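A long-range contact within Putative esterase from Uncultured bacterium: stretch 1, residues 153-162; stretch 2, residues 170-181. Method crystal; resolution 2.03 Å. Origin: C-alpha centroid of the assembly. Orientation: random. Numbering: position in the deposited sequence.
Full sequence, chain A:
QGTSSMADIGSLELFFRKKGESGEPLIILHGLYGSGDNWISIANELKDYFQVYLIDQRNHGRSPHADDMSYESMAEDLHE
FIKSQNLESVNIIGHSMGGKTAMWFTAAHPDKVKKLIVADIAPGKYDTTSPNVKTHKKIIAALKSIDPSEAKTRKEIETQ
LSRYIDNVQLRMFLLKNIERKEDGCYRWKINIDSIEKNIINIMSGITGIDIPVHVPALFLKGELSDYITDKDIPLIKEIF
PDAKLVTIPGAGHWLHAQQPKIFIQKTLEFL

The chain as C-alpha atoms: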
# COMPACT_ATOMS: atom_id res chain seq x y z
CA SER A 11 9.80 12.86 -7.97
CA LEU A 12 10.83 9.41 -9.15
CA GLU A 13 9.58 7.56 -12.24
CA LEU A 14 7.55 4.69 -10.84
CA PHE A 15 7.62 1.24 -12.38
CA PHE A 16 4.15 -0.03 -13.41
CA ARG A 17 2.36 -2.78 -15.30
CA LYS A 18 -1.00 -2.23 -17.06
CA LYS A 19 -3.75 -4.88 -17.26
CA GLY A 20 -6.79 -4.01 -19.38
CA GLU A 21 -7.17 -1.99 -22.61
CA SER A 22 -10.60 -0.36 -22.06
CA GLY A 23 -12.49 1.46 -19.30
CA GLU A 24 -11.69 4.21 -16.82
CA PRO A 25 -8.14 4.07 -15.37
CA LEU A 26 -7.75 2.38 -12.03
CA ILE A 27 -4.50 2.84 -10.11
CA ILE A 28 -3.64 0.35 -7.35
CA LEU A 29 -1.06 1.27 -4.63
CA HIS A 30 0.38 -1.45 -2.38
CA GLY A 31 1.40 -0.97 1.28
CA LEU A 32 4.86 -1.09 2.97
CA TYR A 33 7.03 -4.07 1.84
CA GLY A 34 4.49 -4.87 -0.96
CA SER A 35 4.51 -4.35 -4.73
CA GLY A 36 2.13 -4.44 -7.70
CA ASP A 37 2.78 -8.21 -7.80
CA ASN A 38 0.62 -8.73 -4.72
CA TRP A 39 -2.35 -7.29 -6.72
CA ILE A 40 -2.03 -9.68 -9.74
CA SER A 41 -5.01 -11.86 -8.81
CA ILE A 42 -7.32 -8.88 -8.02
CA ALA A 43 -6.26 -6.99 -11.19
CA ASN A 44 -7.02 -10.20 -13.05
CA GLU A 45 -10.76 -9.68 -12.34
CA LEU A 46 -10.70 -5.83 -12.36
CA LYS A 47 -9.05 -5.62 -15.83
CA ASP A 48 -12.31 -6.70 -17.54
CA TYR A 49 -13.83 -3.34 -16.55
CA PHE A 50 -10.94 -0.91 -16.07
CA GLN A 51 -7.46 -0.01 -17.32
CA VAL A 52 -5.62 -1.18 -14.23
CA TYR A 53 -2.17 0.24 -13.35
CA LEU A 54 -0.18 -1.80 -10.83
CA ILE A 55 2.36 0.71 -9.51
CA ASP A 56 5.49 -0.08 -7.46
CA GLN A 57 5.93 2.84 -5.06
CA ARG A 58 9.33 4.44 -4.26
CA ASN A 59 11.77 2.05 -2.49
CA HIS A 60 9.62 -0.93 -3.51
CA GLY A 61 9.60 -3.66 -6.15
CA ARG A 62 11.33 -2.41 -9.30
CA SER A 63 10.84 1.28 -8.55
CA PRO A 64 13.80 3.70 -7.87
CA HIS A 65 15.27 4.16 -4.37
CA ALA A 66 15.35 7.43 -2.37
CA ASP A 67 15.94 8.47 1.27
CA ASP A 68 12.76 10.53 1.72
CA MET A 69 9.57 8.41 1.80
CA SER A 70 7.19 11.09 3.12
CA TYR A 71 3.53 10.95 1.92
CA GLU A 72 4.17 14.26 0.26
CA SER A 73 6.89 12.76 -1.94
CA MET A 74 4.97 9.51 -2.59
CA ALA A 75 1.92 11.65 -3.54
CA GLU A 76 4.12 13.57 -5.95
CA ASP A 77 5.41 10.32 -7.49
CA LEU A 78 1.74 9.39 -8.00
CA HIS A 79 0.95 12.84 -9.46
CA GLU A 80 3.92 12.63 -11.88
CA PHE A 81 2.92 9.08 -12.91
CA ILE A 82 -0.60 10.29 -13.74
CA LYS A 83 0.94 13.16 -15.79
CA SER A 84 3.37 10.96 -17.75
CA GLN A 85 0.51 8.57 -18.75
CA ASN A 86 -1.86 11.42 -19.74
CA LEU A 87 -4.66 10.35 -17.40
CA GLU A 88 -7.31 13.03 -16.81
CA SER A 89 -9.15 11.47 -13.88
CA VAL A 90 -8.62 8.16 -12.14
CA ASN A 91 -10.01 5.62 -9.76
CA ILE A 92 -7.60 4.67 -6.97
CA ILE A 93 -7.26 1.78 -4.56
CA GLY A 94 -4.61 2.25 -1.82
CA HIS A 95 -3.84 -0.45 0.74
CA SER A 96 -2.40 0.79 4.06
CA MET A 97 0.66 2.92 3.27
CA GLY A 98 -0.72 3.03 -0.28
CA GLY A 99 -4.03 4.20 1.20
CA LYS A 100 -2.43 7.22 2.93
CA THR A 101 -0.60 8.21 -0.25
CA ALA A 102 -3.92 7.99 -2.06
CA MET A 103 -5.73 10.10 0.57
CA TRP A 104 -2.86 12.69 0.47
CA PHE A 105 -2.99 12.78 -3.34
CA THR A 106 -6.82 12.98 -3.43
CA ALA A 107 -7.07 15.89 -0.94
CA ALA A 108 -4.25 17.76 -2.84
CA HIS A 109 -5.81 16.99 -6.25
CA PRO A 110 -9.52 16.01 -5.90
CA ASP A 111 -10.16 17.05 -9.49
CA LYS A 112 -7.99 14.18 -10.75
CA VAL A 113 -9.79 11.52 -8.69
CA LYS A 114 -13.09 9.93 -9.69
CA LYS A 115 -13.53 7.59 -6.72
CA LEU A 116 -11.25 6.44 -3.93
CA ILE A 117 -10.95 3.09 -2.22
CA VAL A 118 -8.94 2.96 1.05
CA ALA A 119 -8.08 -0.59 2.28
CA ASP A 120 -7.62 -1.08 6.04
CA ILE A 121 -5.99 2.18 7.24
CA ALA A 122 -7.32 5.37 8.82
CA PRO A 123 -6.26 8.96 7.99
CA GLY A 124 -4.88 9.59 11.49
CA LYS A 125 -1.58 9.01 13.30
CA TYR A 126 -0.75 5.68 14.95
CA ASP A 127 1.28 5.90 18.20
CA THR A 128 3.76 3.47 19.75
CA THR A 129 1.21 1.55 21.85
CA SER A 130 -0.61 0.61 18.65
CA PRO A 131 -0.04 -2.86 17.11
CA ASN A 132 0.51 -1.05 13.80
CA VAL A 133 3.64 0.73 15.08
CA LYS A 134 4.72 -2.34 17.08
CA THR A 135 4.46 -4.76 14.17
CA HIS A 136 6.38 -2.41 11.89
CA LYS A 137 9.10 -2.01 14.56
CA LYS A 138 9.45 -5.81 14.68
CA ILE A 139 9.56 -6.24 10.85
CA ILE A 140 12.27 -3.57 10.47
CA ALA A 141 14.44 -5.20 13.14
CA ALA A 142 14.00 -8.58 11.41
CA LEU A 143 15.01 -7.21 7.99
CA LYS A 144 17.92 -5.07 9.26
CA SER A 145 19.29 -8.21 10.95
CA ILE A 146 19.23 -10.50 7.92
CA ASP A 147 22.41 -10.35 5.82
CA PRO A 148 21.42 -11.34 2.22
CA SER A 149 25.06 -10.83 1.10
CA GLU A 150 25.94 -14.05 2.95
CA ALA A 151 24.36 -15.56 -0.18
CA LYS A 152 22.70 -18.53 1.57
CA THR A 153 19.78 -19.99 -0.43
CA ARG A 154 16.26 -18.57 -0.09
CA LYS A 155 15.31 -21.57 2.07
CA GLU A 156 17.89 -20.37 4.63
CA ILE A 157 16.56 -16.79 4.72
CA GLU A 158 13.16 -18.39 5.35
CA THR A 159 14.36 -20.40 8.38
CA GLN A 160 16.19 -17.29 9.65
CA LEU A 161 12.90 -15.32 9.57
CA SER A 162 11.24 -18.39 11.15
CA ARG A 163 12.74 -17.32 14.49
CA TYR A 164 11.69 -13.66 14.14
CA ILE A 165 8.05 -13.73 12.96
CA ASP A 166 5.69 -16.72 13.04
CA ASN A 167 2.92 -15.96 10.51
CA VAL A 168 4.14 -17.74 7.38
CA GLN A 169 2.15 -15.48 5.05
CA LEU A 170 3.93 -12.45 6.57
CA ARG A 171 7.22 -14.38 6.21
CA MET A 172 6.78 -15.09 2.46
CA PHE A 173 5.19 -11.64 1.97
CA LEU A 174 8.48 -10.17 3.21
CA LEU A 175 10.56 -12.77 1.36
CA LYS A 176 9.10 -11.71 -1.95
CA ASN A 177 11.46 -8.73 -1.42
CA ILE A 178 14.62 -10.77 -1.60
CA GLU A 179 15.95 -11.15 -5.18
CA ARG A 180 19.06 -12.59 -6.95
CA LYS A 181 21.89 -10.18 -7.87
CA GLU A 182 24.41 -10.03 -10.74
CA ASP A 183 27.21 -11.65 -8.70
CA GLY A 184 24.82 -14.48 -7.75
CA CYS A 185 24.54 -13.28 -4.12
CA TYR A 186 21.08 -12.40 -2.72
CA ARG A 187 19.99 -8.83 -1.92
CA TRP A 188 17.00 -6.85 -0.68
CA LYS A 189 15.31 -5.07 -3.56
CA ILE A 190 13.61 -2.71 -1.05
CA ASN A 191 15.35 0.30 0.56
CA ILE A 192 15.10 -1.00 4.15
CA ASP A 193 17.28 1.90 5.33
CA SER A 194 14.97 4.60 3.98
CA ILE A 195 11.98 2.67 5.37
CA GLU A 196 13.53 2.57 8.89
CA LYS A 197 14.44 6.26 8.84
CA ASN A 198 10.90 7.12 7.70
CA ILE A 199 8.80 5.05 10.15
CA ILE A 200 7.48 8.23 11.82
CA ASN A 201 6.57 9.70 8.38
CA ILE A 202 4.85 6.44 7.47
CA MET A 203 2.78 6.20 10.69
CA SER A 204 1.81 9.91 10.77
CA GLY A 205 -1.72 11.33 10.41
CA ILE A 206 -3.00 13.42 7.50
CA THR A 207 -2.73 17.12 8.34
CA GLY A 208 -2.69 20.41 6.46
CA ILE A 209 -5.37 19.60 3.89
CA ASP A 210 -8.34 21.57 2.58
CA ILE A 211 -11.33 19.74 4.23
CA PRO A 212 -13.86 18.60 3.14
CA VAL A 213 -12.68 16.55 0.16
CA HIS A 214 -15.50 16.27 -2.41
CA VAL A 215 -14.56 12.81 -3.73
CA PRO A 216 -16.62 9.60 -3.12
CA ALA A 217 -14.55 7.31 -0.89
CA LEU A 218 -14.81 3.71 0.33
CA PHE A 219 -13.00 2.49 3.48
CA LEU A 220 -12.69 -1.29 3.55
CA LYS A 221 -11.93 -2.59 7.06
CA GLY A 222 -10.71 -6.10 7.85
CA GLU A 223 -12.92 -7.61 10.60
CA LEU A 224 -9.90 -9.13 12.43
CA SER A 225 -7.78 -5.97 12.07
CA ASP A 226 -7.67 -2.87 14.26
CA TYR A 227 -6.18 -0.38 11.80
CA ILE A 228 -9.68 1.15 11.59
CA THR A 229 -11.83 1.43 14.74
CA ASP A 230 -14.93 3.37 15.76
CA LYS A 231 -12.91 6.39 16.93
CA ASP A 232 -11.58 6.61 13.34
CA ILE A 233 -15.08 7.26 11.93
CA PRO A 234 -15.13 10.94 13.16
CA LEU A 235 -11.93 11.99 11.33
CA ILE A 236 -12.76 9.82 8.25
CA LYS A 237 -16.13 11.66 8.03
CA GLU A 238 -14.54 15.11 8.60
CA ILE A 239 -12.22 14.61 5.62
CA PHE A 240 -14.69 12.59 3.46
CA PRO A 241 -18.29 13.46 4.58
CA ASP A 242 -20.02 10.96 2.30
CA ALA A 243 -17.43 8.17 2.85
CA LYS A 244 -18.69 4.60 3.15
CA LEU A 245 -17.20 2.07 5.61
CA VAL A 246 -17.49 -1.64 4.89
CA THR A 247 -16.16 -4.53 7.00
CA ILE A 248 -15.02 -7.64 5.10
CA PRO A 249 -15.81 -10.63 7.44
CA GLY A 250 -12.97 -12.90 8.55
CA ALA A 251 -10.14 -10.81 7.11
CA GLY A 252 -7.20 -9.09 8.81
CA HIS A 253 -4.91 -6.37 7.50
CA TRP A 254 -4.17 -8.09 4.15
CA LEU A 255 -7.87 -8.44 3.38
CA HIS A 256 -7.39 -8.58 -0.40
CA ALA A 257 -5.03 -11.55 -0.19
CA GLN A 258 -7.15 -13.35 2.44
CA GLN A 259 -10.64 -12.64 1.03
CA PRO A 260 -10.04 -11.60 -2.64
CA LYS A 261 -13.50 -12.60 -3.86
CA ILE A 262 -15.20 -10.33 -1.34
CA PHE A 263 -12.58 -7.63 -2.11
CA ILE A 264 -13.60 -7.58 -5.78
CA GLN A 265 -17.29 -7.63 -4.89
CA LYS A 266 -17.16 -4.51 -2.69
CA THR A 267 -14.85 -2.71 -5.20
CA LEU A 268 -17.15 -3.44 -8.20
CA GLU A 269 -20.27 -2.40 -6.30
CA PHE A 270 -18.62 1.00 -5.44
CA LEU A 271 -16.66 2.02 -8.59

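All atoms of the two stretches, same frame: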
# COMPACT_ATOMS: atom_id res chain seq x y z
N THR A 153 20.95 -19.78 0.41
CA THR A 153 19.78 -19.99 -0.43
C THR A 153 18.51 -19.47 0.25
O THR A 153 18.48 -19.28 1.46
CB THR A 153 19.66 -21.44 -0.90
OG1 THR A 153 20.32 -22.27 0.05
CG2 THR A 153 20.24 -21.67 -2.28
N ARG A 154 17.46 -19.24 -0.56
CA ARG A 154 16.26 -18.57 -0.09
C ARG A 154 15.49 -19.43 0.92
O ARG A 154 14.59 -18.93 1.60
CB ARG A 154 15.45 -17.92 -1.23
CG ARG A 154 15.71 -18.44 -2.64
CD ARG A 154 15.05 -19.76 -3.00
NE ARG A 154 15.25 -20.16 -4.39
CZ ARG A 154 16.18 -21.01 -4.83
NH1 ARG A 154 17.03 -21.57 -3.99
NH2 ARG A 154 16.24 -21.29 -6.12
N LYS A 155 15.87 -20.71 1.05
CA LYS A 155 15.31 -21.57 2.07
C LYS A 155 15.93 -21.23 3.43
O LYS A 155 15.28 -21.39 4.47
CB LYS A 155 15.47 -23.05 1.70
CG LYS A 155 14.32 -23.98 2.12
CD LYS A 155 12.92 -23.38 2.01
CE LYS A 155 11.91 -24.20 1.24
NZ LYS A 155 11.87 -25.62 1.66
N GLU A 156 17.17 -20.72 3.41
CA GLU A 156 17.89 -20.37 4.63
C GLU A 156 17.31 -19.09 5.21
O GLU A 156 17.01 -19.03 6.41
CB GLU A 156 19.40 -20.25 4.39
CG GLU A 156 20.00 -21.37 3.55
CD GLU A 156 19.61 -22.80 3.92
OE1 GLU A 156 19.97 -23.24 5.03
OE2 GLU A 156 18.94 -23.46 3.10
N ILE A 157 17.14 -18.07 4.35
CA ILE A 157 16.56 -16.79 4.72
C ILE A 157 15.21 -17.04 5.39
O ILE A 157 14.84 -16.35 6.34
CB ILE A 157 16.41 -15.84 3.51
CG1 ILE A 157 17.49 -16.06 2.43
CG2 ILE A 157 16.32 -14.39 3.96
CD1 ILE A 157 18.66 -15.10 2.47
N GLU A 158 14.48 -18.04 4.87
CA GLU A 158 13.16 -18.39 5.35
C GLU A 158 13.24 -18.88 6.80
O GLU A 158 12.48 -18.43 7.65
CB GLU A 158 12.51 -19.42 4.42
CG GLU A 158 11.02 -19.63 4.70
CD GLU A 158 10.55 -21.07 4.74
OE1 GLU A 158 11.42 -21.98 4.78
OE2 GLU A 158 9.32 -21.29 4.75
N THR A 159 14.19 -19.79 7.06
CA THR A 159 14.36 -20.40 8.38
C THR A 159 14.94 -19.39 9.37
O THR A 159 14.73 -19.52 10.57
CB THR A 159 15.15 -21.72 8.30
OG1 THR A 159 16.36 -21.48 7.58
CG2 THR A 159 14.38 -22.84 7.64
N GLN A 160 15.68 -18.40 8.85
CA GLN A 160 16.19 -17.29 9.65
C GLN A 160 15.03 -16.42 10.16
O GLN A 160 15.03 -16.03 11.33
CB GLN A 160 17.17 -16.44 8.85
CG GLN A 160 18.57 -17.03 8.78
CD GLN A 160 19.41 -16.33 7.74
OE1 GLN A 160 19.84 -15.19 7.92
NE2 GLN A 160 19.65 -17.01 6.63
N LEU A 161 14.07 -16.13 9.27
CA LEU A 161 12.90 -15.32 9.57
C LEU A 161 11.88 -16.14 10.37
O LEU A 161 10.95 -15.58 10.95
CB LEU A 161 12.28 -14.80 8.26
CG LEU A 161 12.28 -13.29 8.05
CD1 LEU A 161 13.67 -12.69 8.18
CD2 LEU A 161 11.71 -12.95 6.68
N SER A 162 12.08 -17.46 10.41
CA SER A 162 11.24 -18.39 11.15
C SER A 162 11.29 -18.07 12.64
O SER A 162 10.30 -18.23 13.35
CB SER A 162 11.63 -19.82 10.87
OG SER A 162 10.65 -20.73 11.36
N LEU A 170 3.09 -13.62 6.32
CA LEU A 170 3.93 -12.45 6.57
C LEU A 170 5.38 -12.74 6.15
O LEU A 170 6.01 -11.93 5.49
CB LEU A 170 3.82 -12.08 8.05
CG LEU A 170 4.48 -10.78 8.50
CD1 LEU A 170 4.10 -9.60 7.60
CD2 LEU A 170 4.11 -10.50 9.95
N ARG A 171 5.86 -13.94 6.51
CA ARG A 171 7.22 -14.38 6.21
C ARG A 171 7.45 -14.35 4.70
O ARG A 171 8.42 -13.74 4.26
CB ARG A 171 7.51 -15.77 6.79
CG ARG A 171 7.81 -15.81 8.28
CD ARG A 171 7.59 -17.17 8.92
NE ARG A 171 8.66 -18.16 8.83
CZ ARG A 171 8.79 -19.08 7.87
NH1 ARG A 171 9.80 -19.93 7.90
NH2 ARG A 171 7.92 -19.14 6.88
N MET A 172 6.59 -15.01 3.91
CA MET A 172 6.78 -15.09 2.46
C MET A 172 6.46 -13.76 1.77
O MET A 172 7.06 -13.45 0.74
CB MET A 172 5.96 -16.19 1.79
CG MET A 172 6.74 -17.49 1.61
SD MET A 172 6.52 -18.57 3.05
CE MET A 172 4.80 -19.05 2.86
N PHE A 173 5.51 -13.01 2.36
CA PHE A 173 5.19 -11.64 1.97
C PHE A 173 6.49 -10.82 1.94
O PHE A 173 6.85 -10.21 0.91
CB PHE A 173 4.06 -11.09 2.86
CG PHE A 173 3.74 -9.64 2.61
CD1 PHE A 173 2.89 -9.26 1.57
CD2 PHE A 173 4.34 -8.65 3.37
CE1 PHE A 173 2.65 -7.92 1.29
CE2 PHE A 173 4.10 -7.31 3.10
CZ PHE A 173 3.26 -6.95 2.05
N LEU A 174 7.23 -10.90 3.06
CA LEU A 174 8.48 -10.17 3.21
C LEU A 174 9.56 -10.73 2.28
O LEU A 174 10.35 -9.98 1.72
CB LEU A 174 8.92 -10.23 4.68
CG LEU A 174 7.99 -9.49 5.65
CD1 LEU A 174 8.38 -9.77 7.10
CD2 LEU A 174 8.02 -8.00 5.37
N LEU A 175 9.54 -12.06 2.11
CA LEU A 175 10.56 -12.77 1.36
C LEU A 175 10.34 -12.61 -0.14
O LEU A 175 11.17 -13.05 -0.94
CB LEU A 175 10.49 -14.27 1.71
CG LEU A 175 11.25 -14.75 2.94
CD1 LEU A 175 10.95 -16.22 3.18
CD2 LEU A 175 12.75 -14.53 2.80
N LYS A 176 9.20 -12.02 -0.53
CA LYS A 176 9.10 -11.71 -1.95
C LYS A 176 10.03 -10.55 -2.26
O LYS A 176 10.18 -10.24 -3.44
CB LYS A 176 7.67 -11.34 -2.35
CG LYS A 176 6.73 -12.51 -2.55
CD LYS A 176 5.32 -12.02 -2.50
CE LYS A 176 4.37 -13.03 -1.89
NZ LYS A 176 3.04 -12.43 -1.66
N ASN A 177 10.64 -9.93 -1.23
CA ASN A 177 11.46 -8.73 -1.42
C ASN A 177 12.94 -9.07 -1.57
O ASN A 177 13.76 -8.18 -1.84
CB ASN A 177 11.30 -7.73 -0.30
CG ASN A 177 9.98 -7.01 -0.44
OD1 ASN A 177 9.83 -6.15 -1.30
ND2 ASN A 177 9.00 -7.43 0.35
N ILE A 178 13.25 -10.35 -1.38
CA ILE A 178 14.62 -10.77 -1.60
C ILE A 178 14.77 -11.33 -3.03
O ILE A 178 13.98 -12.15 -3.45
CB ILE A 178 15.09 -11.68 -0.44
CG1 ILE A 178 16.61 -11.62 -0.25
CG2 ILE A 178 14.54 -13.10 -0.53
CD1 ILE A 178 17.02 -11.61 1.19
N GLU A 179 15.73 -10.80 -3.79
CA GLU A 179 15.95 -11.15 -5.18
C GLU A 179 17.39 -11.64 -5.38
O GLU A 179 18.20 -11.53 -4.45
CB GLU A 179 15.68 -9.93 -6.06
CG GLU A 179 16.53 -8.72 -5.71
CD GLU A 179 16.78 -7.78 -6.88
OE1 GLU A 179 16.19 -7.99 -7.95
OE2 GLU A 179 17.56 -6.82 -6.72
N ARG A 180 17.71 -12.18 -6.57
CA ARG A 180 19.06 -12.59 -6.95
C ARG A 180 19.78 -11.42 -7.61
O ARG A 180 19.16 -10.65 -8.34
CB ARG A 180 19.01 -13.79 -7.92
CG ARG A 180 19.92 -14.95 -7.55
CD ARG A 180 19.23 -16.07 -6.78
NE ARG A 180 18.66 -17.13 -7.62
CZ ARG A 180 17.67 -17.96 -7.27
NH1 ARG A 180 17.09 -17.86 -6.08
NH2 ARG A 180 17.24 -18.87 -8.13
N LYS A 181 21.09 -11.27 -7.33
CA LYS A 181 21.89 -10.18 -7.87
C LYS A 181 22.81 -10.70 -8.98
O LYS A 181 22.78 -11.88 -9.30
CB LYS A 181 22.70 -9.48 -6.76

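Helix 154-162 packs against helix 170-175 and the strand that follows it, burying 552 Å² summed over both sides. The helix axes run at 133° to one another, approaching to 10.3 Å, a separation that leaves room for a layer of interdigitated side chains. The backbones come nearer toward the end of the first stretch, where the CA atoms of Leu 161 and Arg 171 lie 6.7 Å apart.

The apolar part of the contact is built from residues whose CA-to-CB bonds point toward the opposing stretch. Ile 157 and Leu 161, one helical turn apart, present branched aliphatic groups on the same side of their helix. CG2 of Ile 157 lies 3.8 Å from CD2 of Leu 175 and 4.0 Å from CD1 of Ile 178, so this one methyl touches both Leu 175 and the first residue of the strand. The type I turn from Leu 175 to Ile 178 makes this possible, since it brings both side chains to the same neighbour. With chi1 in m and chi2 in t, CD1 of Leu 175 is extended from its backbone and CD2 is set to the side: CD2 meets Ile 157, while CD1 rests 3.7 Å from CG of Glu 158. Ile 178 has chi1 in t, with chi2 at 140°, between wells. Leu 161, with chi1 at -116°, also between wells, sets its CD2 4.2 Å from CG of Leu 175 and 4.4 Å from CB of Leu 174. Leucine and isoleucine suit these positions because their contacts need shape and apolar surface but no polar partner.

Arg 171 supplies the polar part and has the largest covered area, 100 Å². Its chi1 in m and chi2 in t carry the chain outward, and chi3 in p with chi4 at -92° turns the guanidinium at the end of the aliphatic stem. The group comes to lie beside the first helix, with CA of Ser 162 at its edge, 3.5 Å from NE of Arg 171. NH2 of Arg 171 forms a salt bridge with OE2 of Glu 158 at 3.3 Å, including a weak hydrogen bond with an N-H...O angle of 153°. NH1 of Arg 171 is only 3.1 Å from the backbone O of Glu 158, but the angle is too poor for a hydrogen bond.

Glu 158 starts sideways, yet chi1 in t and chi2 at -135° bring its carboxylate nearer the second stretch. Its methylenes can therefore cover Leu 175 while the charged end reaches Arg 171, and its OE2 also lies 4.3 Å from SD of Met 172.

At the exposed margin, the CA-to-CB bond of Arg 154 points toward the second stretch, and the end of the Arg 180 side chain comes nearer to meet its guanidinium. NH1 of Arg 180 lies over one face of the Arg 154 guanidinium. NH2 of Arg 154 is 3.3 Å from NH2 of Arg 180. Two donors of like charge cannot hydrogen bond; solvent exposure can soften their repulsion.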